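Local coordinates for protein beta-glucuronidase (uncultured Clostridium sp., PDB 6U7J) that hydrolyses beta-glucuronides as a gut bacterial glycosyl hydrolase of family 2, and probably reactivates estrogens by freeing them from their glucuronide conjugates, at residues B[456-470]-B[494-508]. Residues are numbered along the deposited sequence; the frame is centred on the assembly and turned at random.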
loop_
_atom_site.group_PDB
_atom_site.type_symbol
_atom_site.label_atom_id
_atom_site.label_comp_id
_atom_site.label_asym_id
_atom_site.label_seq_id
_atom_site.Cartn_x
_atom_site.Cartn_y
_atom_site.Cartn_z
ATOM N N ASP B 456 -6.299 41.538 1.205
ATOM C CA ASP B 456 -5.805 41.593 -0.163
ATOM C C ASP B 456 -5.808 43.029 -0.664
ATOM O O ASP B 456 -6.691 43.824 -0.330
ATOM C CB ASP B 456 -6.655 40.741 -1.110
ATOM C CG ASP B 456 -6.206 40.883 -2.559
ATOM O OD1 ASP B 456 -4.990 40.742 -2.801
ATOM O OD2 ASP B 456 -7.037 41.162 -3.448
ATOM N N LYS B 457 -4.817 43.352 -1.494
ATOM C CA LYS B 457 -4.698 44.703 -2.012
ATOM C C LYS B 457 -4.479 44.764 -3.519
ATOM O O LYS B 457 -4.182 45.846 -4.031
ATOM C CB LYS B 457 -3.577 45.440 -1.276
ATOM C CG LYS B 457 -3.975 45.808 0.158
ATOM C CD LYS B 457 -2.826 46.379 0.952
ATOM C CE LYS B 457 -3.212 46.531 2.403
ATOM N NZ LYS B 457 -3.584 45.214 3.006
ATOM N N ILE B 458 -4.647 43.657 -4.255
ATOM C CA ILE B 458 -4.308 43.673 -5.676
ATOM C C ILE B 458 -5.411 43.136 -6.587
ATOM O O ILE B 458 -5.376 43.368 -7.801
ATOM C CB ILE B 458 -2.999 42.900 -5.942
ATOM C CG1 ILE B 458 -3.209 41.384 -5.811
ATOM C CG2 ILE B 458 -1.880 43.388 -5.031
ATOM C CD1 ILE B 458 -2.046 40.559 -6.406
ATOM N N SER B 459 -6.402 42.431 -6.040
ATOM C CA SER B 459 -7.354 41.767 -6.930
ATOM C C SER B 459 -8.230 42.751 -7.692
ATOM O O SER B 459 -8.824 42.364 -8.709
ATOM C CB SER B 459 -8.241 40.780 -6.166
ATOM O OG SER B 459 -7.522 39.590 -5.879
ATOM N N GLN B 460 -8.319 44.011 -7.246
ATOM C CA GLN B 460 -9.055 45.008 -8.020
ATOM C C GLN B 460 -8.497 45.173 -9.435
ATOM O O GLN B 460 -9.226 45.626 -10.322
ATOM C CB GLN B 460 -9.051 46.358 -7.300
ATOM C CG GLN B 460 -7.672 47.008 -7.181
ATOM C CD GLN B 460 -6.920 46.523 -5.951
ATOM O OE1 GLN B 460 -7.329 45.555 -5.311
ATOM N NE2 GLN B 460 -5.816 47.188 -5.617
ATOM N N PHE B 461 -7.235 44.798 -9.673
ATOM C CA PHE B 461 -6.641 44.938 -10.997
ATOM C C PHE B 461 -7.019 43.812 -11.949
ATOM O O PHE B 461 -6.713 43.913 -13.142
ATOM C CB PHE B 461 -5.108 45.011 -10.895
ATOM C CG PHE B 461 -4.607 46.117 -9.993
ATOM C CD1 PHE B 461 -5.035 47.422 -10.163
ATOM C CD2 PHE B 461 -3.709 45.847 -8.975
ATOM C CE1 PHE B 461 -4.579 48.436 -9.328
ATOM C CE2 PHE B 461 -3.246 46.860 -8.143
ATOM C CZ PHE B 461 -3.685 48.156 -8.321
ATOM N N PHE B 462 -7.670 42.754 -11.469
ATOM C CA PHE B 462 -7.927 41.571 -12.280
ATOM C C PHE B 462 -9.325 41.624 -12.876
ATOM O O PHE B 462 -10.202 42.342 -12.399
ATOM C CB PHE B 462 -7.779 40.284 -11.450
ATOM C CG PHE B 462 -6.430 40.115 -10.814
ATOM C CD1 PHE B 462 -5.289 40.651 -11.405
ATOM C CD2 PHE B 462 -6.297 39.406 -9.631
ATOM C CE1 PHE B 462 -4.038 40.488 -10.818
ATOM C CE2 PHE B 462 -5.053 39.234 -9.042
ATOM C CZ PHE B 462 -3.923 39.780 -9.633
ATOM N N ASP B 463 -9.523 40.834 -13.928
ATOM C CA ASP B 463 -10.841 40.655 -14.520
ATOM C C ASP B 463 -11.610 39.504 -13.885
ATOM O O ASP B 463 -12.850 39.515 -13.883
ATOM C CB ASP B 463 -10.698 40.433 -16.024
ATOM C CG ASP B 463 -9.886 41.546 -16.694
ATOM O OD1 ASP B 463 -10.305 42.721 -16.590
ATOM O OD2 ASP B 463 -8.824 41.266 -17.293
ATOM N N VAL B 464 -10.905 38.514 -13.341
ATOM C CA VAL B 464 -11.510 37.418 -12.592
ATOM C C VAL B 464 -10.768 37.298 -11.277
ATOM O O VAL B 464 -9.545 37.475 -11.230
ATOM C CB VAL B 464 -11.452 36.088 -13.380
ATOM C CG1 VAL B 464 -11.936 34.912 -12.518
ATOM C CG2 VAL B 464 -12.275 36.189 -14.648
ATOM N N VAL B 465 -11.503 37.033 -10.200
ATOM C CA VAL B 465 -10.888 36.776 -8.896
ATOM C C VAL B 465 -10.733 35.272 -8.719
ATOM O O VAL B 465 -11.698 34.507 -8.892
ATOM C CB VAL B 465 -11.726 37.391 -7.761
ATOM C CG1 VAL B 465 -11.190 36.937 -6.400
ATOM C CG2 VAL B 465 -11.719 38.898 -7.861
ATOM N N CYS B 466 -9.521 34.850 -8.369
ATOM C CA CYS B 466 -9.156 33.439 -8.254
ATOM C C CYS B 466 -8.643 33.210 -6.837
ATOM O O CYS B 466 -7.701 33.888 -6.408
ATOM C CB CYS B 466 -8.082 33.091 -9.287
ATOM S SG CYS B 466 -8.699 33.000 -10.980
ATOM N N ILE B 467 -9.253 32.281 -6.106
ATOM C CA ILE B 467 -8.868 32.038 -4.721
ATOM C C ILE B 467 -8.487 30.574 -4.528
ATOM O O ILE B 467 -9.125 29.666 -5.077
ATOM C CB ILE B 467 -9.976 32.456 -3.724
ATOM C CG1 ILE B 467 -11.204 31.539 -3.831
ATOM C CG2 ILE B 467 -10.372 33.910 -3.964
ATOM C CD1 ILE B 467 -12.269 31.822 -2.795
ATOM N N ASN B 468 -7.420 30.364 -3.758
ATOM C CA ASN B 468 -6.958 29.047 -3.345
ATOM C C ASN B 468 -7.412 28.832 -1.905
ATOM O O ASN B 468 -6.972 29.548 -0.998
ATOM C CB ASN B 468 -5.435 28.940 -3.447
ATOM C CG ASN B 468 -4.933 28.943 -4.891
ATOM O OD1 ASN B 468 -5.719 28.916 -5.840
ATOM N ND2 ASN B 468 -3.611 28.965 -5.057
ATOM N N ARG B 469 -8.286 27.856 -1.692
ATOM C CA ARG B 469 -8.961 27.730 -0.409
ATOM C C ARG B 469 -9.017 26.268 -0.020
ATOM O O ARG B 469 -9.475 25.436 -0.807
ATOM C CB ARG B 469 -10.377 28.319 -0.474
ATOM C CG ARG B 469 -10.406 29.843 -0.317
ATOM C CD ARG B 469 -9.807 30.228 1.011
ATOM N NE ARG B 469 -9.700 31.663 1.236
ATOM C CZ ARG B 469 -8.559 32.341 1.153
ATOM N NH1 ARG B 469 -7.434 31.711 0.818
ATOM N NH2 ARG B 469 -8.531 33.647 1.416
ATOM N N TYR B 470 -8.573 25.964 1.194
ATOM C CA TYR B 470 -8.434 24.599 1.667
ATOM C C TYR B 470 -9.154 24.425 2.994
ATOM O O TYR B 470 -8.601 23.938 3.989
ATOM C CB TYR B 470 -6.965 24.226 1.794
ATOM C CG TYR B 470 -6.233 24.153 0.489
ATOM C CD1 TYR B 470 -6.224 22.981 -0.244
ATOM C CD2 TYR B 470 -5.532 25.251 -0.010
ATOM C CE1 TYR B 470 -5.543 22.880 -1.425
ATOM C CE2 TYR B 470 -4.826 25.165 -1.214
ATOM C CZ TYR B 470 -4.843 23.969 -1.912
ATOM O OH TYR B 470 -4.177 23.832 -3.097
ATOM N N TRP B 494 -15.524 37.672 -1.008
ATOM C CA TRP B 494 -14.707 38.007 -2.179
ATOM C C TRP B 494 -15.548 38.681 -3.263
ATOM O O TRP B 494 -15.082 39.604 -3.945
ATOM C CB TRP B 494 -14.026 36.750 -2.742
ATOM C CG TRP B 494 -12.830 36.257 -1.956
ATOM C CD1 TRP B 494 -12.801 35.211 -1.085
ATOM C CD2 TRP B 494 -11.498 36.790 -1.987
ATOM N NE1 TRP B 494 -11.538 35.060 -0.562
ATOM C CE2 TRP B 494 -10.719 36.016 -1.102
ATOM C CE3 TRP B 494 -10.890 37.851 -2.673
ATOM C CZ2 TRP B 494 -9.365 36.265 -0.883
ATOM C CZ3 TRP B 494 -9.543 38.098 -2.454
ATOM C CH2 TRP B 494 -8.796 37.309 -1.568
ATOM N N HIS B 495 -16.785 38.227 -3.446
ATOM C CA HIS B 495 -17.630 38.838 -4.466
ATOM C C HIS B 495 -18.060 40.239 -4.057
ATOM O O HIS B 495 -18.063 41.163 -4.882
ATOM C CB HIS B 495 -18.857 37.978 -4.723
ATOM C CG HIS B 495 -19.758 38.531 -5.777
ATOM N ND1 HIS B 495 -19.323 38.795 -7.059
ATOM C CD2 HIS B 495 -21.070 38.866 -5.746
ATOM C CE1 HIS B 495 -20.328 39.268 -7.772
ATOM N NE2 HIS B 495 -21.399 39.321 -6.999
ATOM N N GLU B 496 -18.422 40.415 -2.788
ATOM C CA GLU B 496 -18.856 41.731 -2.338
ATOM C C GLU B 496 -17.719 42.744 -2.420
ATOM O O GLU B 496 -17.945 43.904 -2.781
ATOM C CB GLU B 496 -19.419 41.638 -0.917
ATOM C CG GLU B 496 -20.894 41.234 -0.884
ATOM C CD GLU B 496 -21.402 40.927 0.520
ATOM O OE1 GLU B 496 -20.573 40.863 1.457
ATOM O OE2 GLU B 496 -22.633 40.740 0.687
ATOM N N LYS B 497 -16.482 42.313 -2.139
ATOM C CA LYS B 497 -15.371 43.258 -2.063
ATOM C C LYS B 497 -14.947 43.756 -3.440
ATOM O O LYS B 497 -14.551 44.920 -3.582
ATOM C CB LYS B 497 -14.185 42.627 -1.336
ATOM C CG LYS B 497 -12.931 43.494 -1.358
ATOM C CD LYS B 497 -11.902 43.109 -0.293
ATOM C CE LYS B 497 -10.833 44.196 -0.198
ATOM N NZ LYS B 497 -9.522 43.680 0.270
ATOM N N TYR B 498 -15.019 42.901 -4.469
ATOM C CA TYR B 498 -14.479 43.240 -5.782
ATOM C C TYR B 498 -15.492 43.211 -6.912
ATOM O O TYR B 498 -15.203 43.767 -7.979
ATOM C CB TYR B 498 -13.313 42.303 -6.157
ATOM C CG TYR B 498 -12.130 42.408 -5.225
ATOM C CD1 TYR B 498 -11.256 43.478 -5.305
ATOM C CD2 TYR B 498 -11.899 41.443 -4.256
ATOM C CE1 TYR B 498 -10.180 43.594 -4.449
ATOM C CE2 TYR B 498 -10.811 41.541 -3.393
ATOM C CZ TYR B 498 -9.953 42.622 -3.504
ATOM O OH TYR B 498 -8.880 42.739 -2.655
ATOM N N GLY B 499 -16.640 42.561 -6.739
ATOM C CA GLY B 499 -17.674 42.650 -7.748
ATOM C C GLY B 499 -17.392 41.901 -9.027
ATOM O O GLY B 499 -17.995 42.210 -10.056
ATOM N N LYS B 500 -16.515 40.908 -8.991
ATOM C CA LYS B 500 -16.109 40.152 -10.162
ATOM C C LYS B 500 -16.508 38.684 -10.029
ATOM O O LYS B 500 -16.758 38.198 -8.919
ATOM C CB LYS B 500 -14.587 40.271 -10.351
ATOM C CG LYS B 500 -14.120 41.679 -10.763
ATOM C CD LYS B 500 -12.653 41.871 -10.446
ATOM C CE LYS B 500 -12.281 43.350 -10.331
ATOM N NZ LYS B 500 -12.350 44.008 -11.656
ATOM N N PRO B 501 -16.584 37.950 -11.142
ATOM C CA PRO B 501 -16.753 36.495 -11.048
ATOM C C PRO B 501 -15.568 35.856 -10.335
ATOM O O PRO B 501 -14.446 36.378 -10.358
ATOM C CB PRO B 501 -16.833 36.039 -12.509
ATOM C CG PRO B 501 -17.061 37.268 -13.318
ATOM C CD PRO B 501 -16.488 38.411 -12.537
ATOM N N VAL B 502 -15.839 34.716 -9.695
ATOM C CA VAL B 502 -14.878 34.015 -8.847
ATOM C C VAL B 502 -14.672 32.598 -9.372
ATOM O O VAL B 502 -15.638 31.900 -9.711
ATOM C CB VAL B 502 -15.335 33.975 -7.376
ATOM C CG1 VAL B 502 -14.323 33.214 -6.530
ATOM C CG2 VAL B 502 -15.522 35.382 -6.834
ATOM N N ILE B 503 -13.408 32.189 -9.450
ATOM C CA ILE B 503 -13.010 30.803 -9.646
ATOM C C ILE B 503 -12.311 30.344 -8.374
ATOM O O ILE B 503 -11.469 31.068 -7.826
ATOM C CB ILE B 503 -12.077 30.649 -10.860
ATOM C CG1 ILE B 503 -12.742 31.145 -12.140
ATOM C CG2 ILE B 503 -11.640 29.199 -11.036
ATOM C CD1 ILE B 503 -11.786 31.162 -13.301
ATOM N N VAL B 504 -12.673 29.162 -7.885
ATOM C CA VAL B 504 -11.904 28.511 -6.825
ATOM C C VAL B 504 -10.820 27.719 -7.545
ATOM O O VAL B 504 -11.071 26.640 -8.095
ATOM C CB VAL B 504 -12.768 27.628 -5.922
ATOM C CG1 VAL B 504 -11.894 26.994 -4.818
ATOM C CG2 VAL B 504 -13.909 28.439 -5.280
ATOM N N THR B 505 -9.621 28.289 -7.601
ATOM C CA THR B 505 -8.572 27.718 -8.437
ATOM C C THR B 505 -7.865 26.541 -7.774
ATOM O O THR B 505 -7.148 25.808 -8.467
ATOM C CB THR B 505 -7.554 28.804 -8.826
ATOM O OG1 THR B 505 -7.351 29.703 -7.727
ATOM C CG2 THR B 505 -8.036 29.607 -10.060
ATOM N N GLU B 506 -8.069 26.331 -6.473
ATOM C CA GLU B 506 -7.451 25.233 -5.737
ATOM C C GLU B 506 -8.321 24.903 -4.531
ATOM O O GLU B 506 -8.779 25.809 -3.825
ATOM C CB GLU B 506 -6.026 25.575 -5.249
ATOM C CG GLU B 506 -4.948 25.682 -6.336
ATOM C CD GLU B 506 -3.545 25.898 -5.770
ATOM O OE1 GLU B 506 -3.317 25.551 -4.595
ATOM O OE2 GLU B 506 -2.663 26.426 -6.495
ATOM N N TYR B 507 -8.526 23.607 -4.296
ATOM C CA TYR B 507 -9.099 23.068 -3.065
ATOM C C TYR B 507 -8.949 21.549 -3.097
ATOM O O TYR B 507 -8.937 20.950 -4.173
ATOM C CB TYR B 507 -10.575 23.473 -2.911
ATOM C CG TYR B 507 -11.541 22.913 -3.943
ATOM C CD1 TYR B 507 -11.467 23.272 -5.284
ATOM C CD2 TYR B 507 -12.579 22.059 -3.552
ATOM C CE1 TYR B 507 -12.377 22.767 -6.215
ATOM C CE2 TYR B 507 -13.489 21.550 -4.467
ATOM C CZ TYR B 507 -13.397 21.915 -5.792
ATOM O OH TYR B 507 -14.304 21.409 -6.700
ATOM N N GLY B 508 -8.829 20.930 -1.927
ATOM C CA GLY B 508 -8.636 19.484 -1.911
ATOM C C GLY B 508 -7.959 19.021 -0.627
ATOM O O GLY B 508 -7.924 19.741 0.370
#
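Strands 465-468 and 502-506 run parallel, with Val465 N bonding Pro501 O and Ile467 N bonding Ile503 O, the latter at 3.1 Å. Ile467 O then accepts from Thr505 N before a beta bulge shifts the pairing, setting Asn468 beside Glu506.

The tight part is the layer between the strands and helix 480-498. Ile467 CG1 stands between the backbone N and carbonyl carbon (chi1 68°), which leaves CG2 over one face of the Trp494 indole, 3.6 Å from the centroid of the five-membered ring, while Val465 CG1 comes up to Trp494 CE3 at 3.8 Å. Ser459 CB sits over one face of the Tyr498 ring. Arg469 NH2 meets the indole at its edge, and Arg469 NE forms a salt bridge with Asp490 of that helix.

At the bulge, the Asn468 amide stacks on the Glu506 carboxylate, their planes 25° apart. Thr505 OG1 donates to Asn468 OD1 at 2.6 Å; Glu506 OE2 pairs with Arg338.

Toward solvent the contact thins to long side chains. Lys497 NZ bonds both Asp456 O and, outside the contact, Val453 O, and Lys500 NZ meets Phe462 O almost head-on (172° at the oxygen).

Strand, helix and strand form a right-handed beta-alpha-beta crossover of the TIM barrel.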